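Local coordinates for ribonuclease P protein component 3 (Thermococcus kodakarensis KOD1, PDB 3WYZ) that probably serves, as one protein subunit of ribonuclease P, in the cleavage that removes 5'-extranucleotides from precursor tRNA, at residues A[13-18]-A[29-34]; A[20-25]-A[180-185]. One frame throughout, in Å; residues are numbered along the deposited sequence.

How the interactions relate
Both contacts draw on helix 21-30 of a TIM barrel-like domain, and their centres lie 11 Å apart on the same side of the chain's centre. Interaction 1 (13-18 with 29-34) pairs the two strands that this helix connects; interaction 2 (20-25 with 180-185) sets the helix's first turn against the loop that follows strand 173-176. His24 and Trp30 bridge them: His24 CE1 comes within 3.3 Å of Val34 O, His24 ND1 lies 3.8 Å from Val18 CG2, and Trp30 CZ3 packs 3.4 Å from Val185 CG1. A glycerol, probably from the crystallisation liquor, sits about 4 Å from the side chain of Glu180, within interaction 2.

Interaction 1. Residues A[13-18]-A[29-34]; sequences FVEMDV and DWFDEV
The ring of Phe31 lies beside the backbone of Phe13 and Val14 with one face under Glu15. With CG anti to the carbonyl carbon (chi1 -64°), the ring root lies against Glu15 CB. From the root outward, Phe31 CB is 3.7 Å from Phe13 O, Phe31 CG and CD1 face Glu15 CB, and Phe31 CD2 meets Phe13 CB at 3.7 Å, with CE2 also near it. Glu15 CB makes a CH-pi contact, 3.9 Å from the ring centroid and 14° off its normal. The Phe31 side chain also touches Pro188 and Leu191 of helix 188-198. An alanine in place of Phe31 would probably open a gap beneath Glu15 CB and leave Phe13 CB without this apolar neighbour. The backbones pair as parallel strands 14-18 and 33-41 of a beta-alpha-beta unit, crossed over by helix 21-30, with Glu15 N bonding to Glu33 O at 2.9 Å. Before the strands, Asp32 grips Phe13 twice: Asp32 N donates to Phe13 O at 2.8 Å, and Asp32 OD1 accepts from Phe13 N at 3.2 Å, met from above the carboxylate plane. On the sheet face opposite Glu15 and Val34, Val14 and Glu33 lie side by side. The Glu15 carboxylate bonds to Asp17 N, Thr176 and Ser177, while Val18 CG2 presses tightly on Val34 CG1 at 3.3 Å.

Interaction 2. Residues A[20-25]-A[180-185]; sequences DEEAHE and ESRWEV
Glu22 and Arg182 supply the ionic part of this contact, a salt bridge in which Glu22 OE1 lies 3.0 Å from Arg182 NE. The accompanying hydrogen bond is weak, bent to 123° at the hydrogen. OE1 comes to the guanidinium at its edge, near its plane, while the carboxylate is turned 53° from that plane. Arg182 CG sits between the backbone N and the carbonyl carbon (chi1 70°), over the centre of the Trp183 ring on one face. Among the hydrogen bonds, Asp20 is the N-cap of helix 21-30: its OD2 accepts a weak, long bond from Ala23 N at 3.5 Å. Glu180 N is held within its own loop by Glu184 OE1 at 3.1 Å, and the Glu180 carboxylate forms salt bridges with Lys39 and Arg19. In van der Waals contact, Asp20 CB rests 3.5 Å from Glu180 O, and Asp20 OD2 is 3.9 Å from Ser181 CA. The apolar part centres on Ala23, whose CB packs closely against Val185 CG2 at 3.4 Å and also touches Ser181 O at 3.7 Å. Val185 continues along the same helix to Ala27 and Trp30; its loop, running from strand 173-176 to helix 188-198, thus lines helix 21-30, which faces strand 33-41 through His24.

Interaction 1. Residues A[13-18]-A[29-34]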
loop_
_atom_site.group_PDB
_atom_site.type_symbol
_atom_site.label_atom_id
_atom_site.label_comp_id
_atom_site.label_asym_id
_atom_site.label_seq_id
_atom_site.Cartn_x
_atom_site.Cartn_y
_atom_site.Cartn_z
ATOM N N PHE A 13 -12.727 -2.852 -9.848
ATOM C CA PHE A 13 -11.791 -1.997 -9.108
ATOM C C PHE A 13 -11.718 -2.350 -7.625
ATOM O O PHE A 13 -12.739 -2.593 -6.997
ATOM C CB PHE A 13 -12.194 -0.528 -9.270
ATOM C CG PHE A 13 -12.295 -0.085 -10.705
ATOM C CD1 PHE A 13 -11.157 -0.010 -11.504
ATOM C CD2 PHE A 13 -13.524 0.244 -11.263
ATOM C CE1 PHE A 13 -11.243 0.391 -12.826
ATOM C CE2 PHE A 13 -13.616 0.650 -12.583
ATOM C CZ PHE A 13 -12.476 0.719 -13.367
ATOM N N VAL A 14 -10.503 -2.355 -7.074
ATOM C CA VAL A 14 -10.266 -2.703 -5.667
ATOM C C VAL A 14 -9.490 -1.588 -4.961
ATOM O O VAL A 14 -8.481 -1.117 -5.467
ATOM C CB VAL A 14 -9.472 -4.011 -5.540
ATOM C CG1 VAL A 14 -9.143 -4.309 -4.077
ATOM C CG2 VAL A 14 -10.246 -5.166 -6.170
ATOM N N GLU A 15 -9.972 -1.168 -3.796
ATOM C CA GLU A 15 -9.266 -0.178 -2.978
ATOM C C GLU A 15 -8.531 -0.917 -1.864
ATOM O O GLU A 15 -9.156 -1.478 -0.977
ATOM C CB GLU A 15 -10.256 0.847 -2.420
ATOM C CG GLU A 15 -9.698 1.844 -1.410
ATOM C CD GLU A 15 -8.371 2.466 -1.816
ATOM O OE1 GLU A 15 -7.330 1.845 -1.549
ATOM O OE2 GLU A 15 -8.369 3.589 -2.369
ATOM N N MET A 16 -7.200 -0.910 -1.939
ATOM C CA MET A 16 -6.347 -1.727 -1.080
ATOM C C MET A 16 -6.040 -1.126 0.284
ATOM O O MET A 16 -5.589 -1.840 1.170
ATOM C CB MET A 16 -5.017 -2.015 -1.779
ATOM C CG MET A 16 -5.118 -2.934 -2.978
ATOM S SD MET A 16 -5.702 -4.570 -2.532
ATOM C CE MET A 16 -4.224 -5.288 -1.807
ATOM N N ASP A 17 -6.281 0.166 0.463
ATOM C CA ASP A 17 -5.852 0.842 1.680
ATOM C C ASP A 17 -6.719 2.062 2.000
ATOM O O ASP A 17 -6.542 3.129 1.426
ATOM C CB ASP A 17 -4.375 1.229 1.517
ATOM C CG ASP A 17 -3.756 1.799 2.775
ATOM O OD1 ASP A 17 -4.345 1.647 3.863
ATOM O OD2 ASP A 17 -2.656 2.391 2.653
ATOM N N VAL A 18 -7.682 1.869 2.898
ATOM C CA VAL A 18 -8.433 2.964 3.514
ATOM C C VAL A 18 -8.415 2.753 5.026
ATOM O O VAL A 18 -8.517 1.625 5.502
ATOM C CB VAL A 18 -9.887 3.057 2.996
ATOM C CG1 VAL A 18 -9.906 3.481 1.542
ATOM C CG2 VAL A 18 -10.621 1.745 3.148
ATOM N N ASP A 29 -19.097 2.133 -2.355
ATOM C CA ASP A 29 -19.933 2.418 -3.526
ATOM C C ASP A 29 -19.129 2.428 -4.825
ATOM O O ASP A 29 -19.611 1.967 -5.857
ATOM C CB ASP A 29 -20.622 3.781 -3.384
ATOM C CG ASP A 29 -21.741 3.783 -2.365
ATOM O OD1 ASP A 29 -22.191 2.703 -1.930
ATOM O OD2 ASP A 29 -22.185 4.891 -2.006
ATOM N N TRP A 30 -17.917 2.976 -4.772
ATOM C CA TRP A 30 -17.111 3.189 -5.979
ATOM C C TRP A 30 -16.230 1.991 -6.352
ATOM O O TRP A 30 -15.856 1.841 -7.514
ATOM C CB TRP A 30 -16.222 4.429 -5.828
ATOM C CG TRP A 30 -16.947 5.666 -5.392
ATOM C CD1 TRP A 30 -18.262 5.958 -5.588
ATOM C CD2 TRP A 30 -16.382 6.792 -4.708
ATOM N NE1 TRP A 30 -18.558 7.185 -5.054
ATOM C CE2 TRP A 30 -17.420 7.725 -4.515
ATOM C CE3 TRP A 30 -15.096 7.104 -4.242
ATOM C CZ2 TRP A 30 -17.218 8.953 -3.866
ATOM C CZ3 TRP A 30 -14.895 8.321 -3.597
ATOM C CH2 TRP A 30 -15.953 9.229 -3.412
ATOM N N PHE A 31 -15.878 1.164 -5.368
ATOM C CA PHE A 31 -14.993 0.019 -5.599
ATOM C C PHE A 31 -15.705 -1.294 -5.302
ATOM O O PHE A 31 -16.594 -1.349 -4.454
ATOM C CB PHE A 31 -13.736 0.142 -4.742
ATOM C CG PHE A 31 -12.884 1.325 -5.094
ATOM C CD1 PHE A 31 -13.089 2.559 -4.476
ATOM C CD2 PHE A 31 -11.881 1.216 -6.055
ATOM C CE1 PHE A 31 -12.309 3.656 -4.803
ATOM C CE2 PHE A 31 -11.101 2.312 -6.392
ATOM C CZ PHE A 31 -11.313 3.534 -5.765
ATOM N N ASP A 32 -15.301 -2.344 -6.007
ATOM C CA ASP A 32 -15.886 -3.673 -5.834
ATOM C C ASP A 32 -15.451 -4.348 -4.535
ATOM O O ASP A 32 -16.200 -5.140 -3.962
ATOM C CB ASP A 32 -15.535 -4.556 -7.028
ATOM C CG ASP A 32 -16.188 -4.079 -8.306
ATOM O OD1 ASP A 32 -15.769 -3.031 -8.843
ATOM O OD2 ASP A 32 -17.133 -4.749 -8.764
ATOM N N GLU A 33 -14.231 -4.052 -4.094
ATOM C CA GLU A 33 -13.733 -4.509 -2.802
ATOM C C GLU A 33 -12.978 -3.373 -2.138
ATOM O O GLU A 33 -12.273 -2.616 -2.807
ATOM C CB GLU A 33 -12.791 -5.700 -2.966
ATOM C CG GLU A 33 -13.368 -6.865 -3.752
ATOM C CD GLU A 33 -12.460 -8.086 -3.744
ATOM O OE1 GLU A 33 -12.073 -8.530 -2.637
ATOM O OE2 GLU A 33 -12.141 -8.604 -4.844
ATOM N N VAL A 34 -13.122 -3.258 -0.824
ATOM C CA VAL A 34 -12.413 -2.238 -0.061
ATOM C C VAL A 34 -11.748 -2.880 1.152
ATOM O O VAL A 34 -12.418 -3.484 1.988
ATOM C CB VAL A 34 -13.348 -1.094 0.391
ATOM C CG1 VAL A 34 -12.559 -0.011 1.109
ATOM C CG2 VAL A 34 -14.077 -0.495 -0.802
#

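Interaction 2. Residues A[20-25]-A[180-185]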
loop_
_atom_site.group_PDB
_atom_site.type_symbol
_atom_site.label_atom_id
_atom_site.label_comp_id
_atom_site.label_asym_id
_atom_site.label_seq_id
_atom_site.Cartn_x
_atom_site.Cartn_y
_atom_site.Cartn_z
ATOM N N ASP A 20 -10.174 4.787 7.555
ATOM C CA ASP A 20 -11.228 5.501 8.285
ATOM C C ASP A 20 -12.601 4.869 8.009
ATOM O O ASP A 20 -12.869 4.417 6.889
ATOM C CB ASP A 20 -11.220 6.977 7.863
ATOM C CG ASP A 20 -12.183 7.832 8.667
ATOM O OD1 ASP A 20 -11.963 8.000 9.884
ATOM O OD2 ASP A 20 -13.149 8.360 8.080
ATOM N N GLU A 21 -13.457 4.837 9.032
ATOM C CA GLU A 21 -14.814 4.280 8.914
ATOM C C GLU A 21 -15.623 4.909 7.785
ATOM O O GLU A 21 -16.133 4.199 6.912
ATOM C CB GLU A 21 -15.603 4.477 10.210
ATOM C CG GLU A 21 -15.646 3.273 11.130
ATOM C CD GLU A 21 -16.691 3.406 12.227
ATOM O OE1 GLU A 21 -17.225 4.520 12.435
ATOM O OE2 GLU A 21 -16.980 2.389 12.888
ATOM N N GLU A 22 -15.757 6.236 7.822
ATOM C CA GLU A 22 -16.559 6.952 6.827
ATOM C C GLU A 22 -15.962 6.836 5.425
ATOM O O GLU A 22 -16.690 6.779 4.437
ATOM C CB GLU A 22 -16.713 8.429 7.204
ATOM C CG GLU A 22 -17.539 8.664 8.458
ATOM C CD GLU A 22 -17.830 10.135 8.697
ATOM O OE1 GLU A 22 -18.183 10.837 7.721
ATOM O OE2 GLU A 22 -17.709 10.590 9.861
ATOM N N ALA A 23 -14.634 6.820 5.354
ATOM C CA ALA A 23 -13.925 6.621 4.093
ATOM C C ALA A 23 -14.256 5.248 3.507
ATOM O O ALA A 23 -14.494 5.117 2.308
ATOM C CB ALA A 23 -12.420 6.757 4.308
ATOM N N HIS A 24 -14.274 4.235 4.371
ATOM C CA HIS A 24 -14.596 2.871 3.970
ATOM C C HIS A 24 -16.022 2.751 3.422
ATOM O O HIS A 24 -16.222 2.194 2.347
ATOM C CB HIS A 24 -14.412 1.919 5.151
ATOM C CG HIS A 24 -14.519 0.475 4.781
ATOM N ND1 HIS A 24 -13.413 -0.330 4.603
ATOM C CD2 HIS A 24 -15.598 -0.311 4.555
ATOM C CE1 HIS A 24 -13.809 -1.549 4.289
ATOM N NE2 HIS A 24 -15.130 -1.562 4.245
ATOM N N GLU A 25 -17.000 3.272 4.163
ATOM C CA GLU A 25 -18.403 3.227 3.728
ATOM C C GLU A 25 -18.614 3.986 2.417
ATOM O O GLU A 25 -19.424 3.579 1.579
ATOM C CB GLU A 25 -19.332 3.782 4.809
ATOM C CG GLU A 25 -20.821 3.479 4.587
ATOM C CD GLU A 25 -21.580 4.551 3.807
ATOM O OE1 GLU A 25 -22.799 4.366 3.571
ATOM O OE2 GLU A 25 -20.972 5.581 3.433
ATOM N N GLU A 180 -7.241 8.621 5.202
ATOM C CA GLU A 180 -7.459 8.684 6.644
ATOM C C GLU A 180 -8.700 9.508 6.985
ATOM O O GLU A 180 -9.028 9.687 8.159
ATOM C CB GLU A 180 -6.212 9.231 7.342
ATOM C CG GLU A 180 -5.009 8.317 7.146
ATOM C CD GLU A 180 -3.821 8.649 8.030
ATOM O OE1 GLU A 180 -3.928 9.561 8.882
ATOM O OE2 GLU A 180 -2.773 7.984 7.867
ATOM N N SER A 181 -9.394 9.992 5.957
ATOM C CA SER A 181 -10.691 10.644 6.133
ATOM C C SER A 181 -11.526 10.463 4.868
ATOM O O SER A 181 -10.993 10.122 3.808
ATOM C CB SER A 181 -10.517 12.139 6.440
ATOM O OG SER A 181 -10.098 12.861 5.290
ATOM N N ARG A 182 -12.827 10.715 4.986
ATOM C CA ARG A 182 -13.757 10.576 3.863
ATOM C C ARG A 182 -13.389 11.472 2.678
ATOM O O ARG A 182 -13.742 11.181 1.533
ATOM C CB ARG A 182 -15.193 10.883 4.321
ATOM C CG ARG A 182 -15.447 12.347 4.656
ATOM C CD ARG A 182 -16.738 12.545 5.438
ATOM N NE ARG A 182 -17.841 11.729 4.925
ATOM C CZ ARG A 182 -18.546 11.997 3.831
ATOM N NH1 ARG A 182 -18.287 13.072 3.090
ATOM N NH2 ARG A 182 -19.522 11.175 3.464
ATOM N N TRP A 183 -12.676 12.559 2.968
ATOM C CA TRP A 183 -12.298 13.548 1.964
ATOM C C TRP A 183 -11.162 13.075 1.053
ATOM O O TRP A 183 -11.056 13.523 -0.091
ATOM C CB TRP A 183 -11.899 14.856 2.660
ATOM C CG TRP A 183 -12.923 15.311 3.663
ATOM C CD1 TRP A 183 -12.760 15.416 5.019
ATOM C CD2 TRP A 183 -14.277 15.684 3.393
ATOM N NE1 TRP A 183 -13.925 15.845 5.605
ATOM C CE2 TRP A 183 -14.873 16.019 4.632
ATOM C CE3 TRP A 183 -15.045 15.775 2.224
ATOM C CZ2 TRP A 183 -16.201 16.437 4.731
ATOM C CZ3 TRP A 183 -16.366 16.189 2.327
ATOM C CH2 TRP A 183 -16.927 16.515 3.570
ATOM N N GLU A 184 -10.327 12.171 1.561
ATOM C CA GLU A 184 -9.169 11.666 0.818
ATOM C C GLU A 184 -9.485 10.466 -0.091
ATOM O O GLU A 184 -8.612 10.003 -0.824
ATOM C CB GLU A 184 -8.049 11.297 1.793
ATOM C CG GLU A 184 -7.581 12.464 2.651
ATOM C CD GLU A 184 -6.403 12.117 3.539
ATOM O OE1 GLU A 184 -6.012 10.932 3.594
ATOM O OE2 GLU A 184 -5.863 13.035 4.190
ATOM N N VAL A 185 -10.719 9.966 -0.046
ATOM C CA VAL A 185 -11.139 8.869 -0.916
ATOM C C VAL A 185 -11.427 9.415 -2.315
ATOM O O VAL A 185 -12.162 10.382 -2.463
ATOM C CB VAL A 185 -12.405 8.167 -0.375
ATOM C CG1 VAL A 185 -12.795 6.982 -1.246
ATOM C CG2 VAL A 185 -12.184 7.697 1.057
#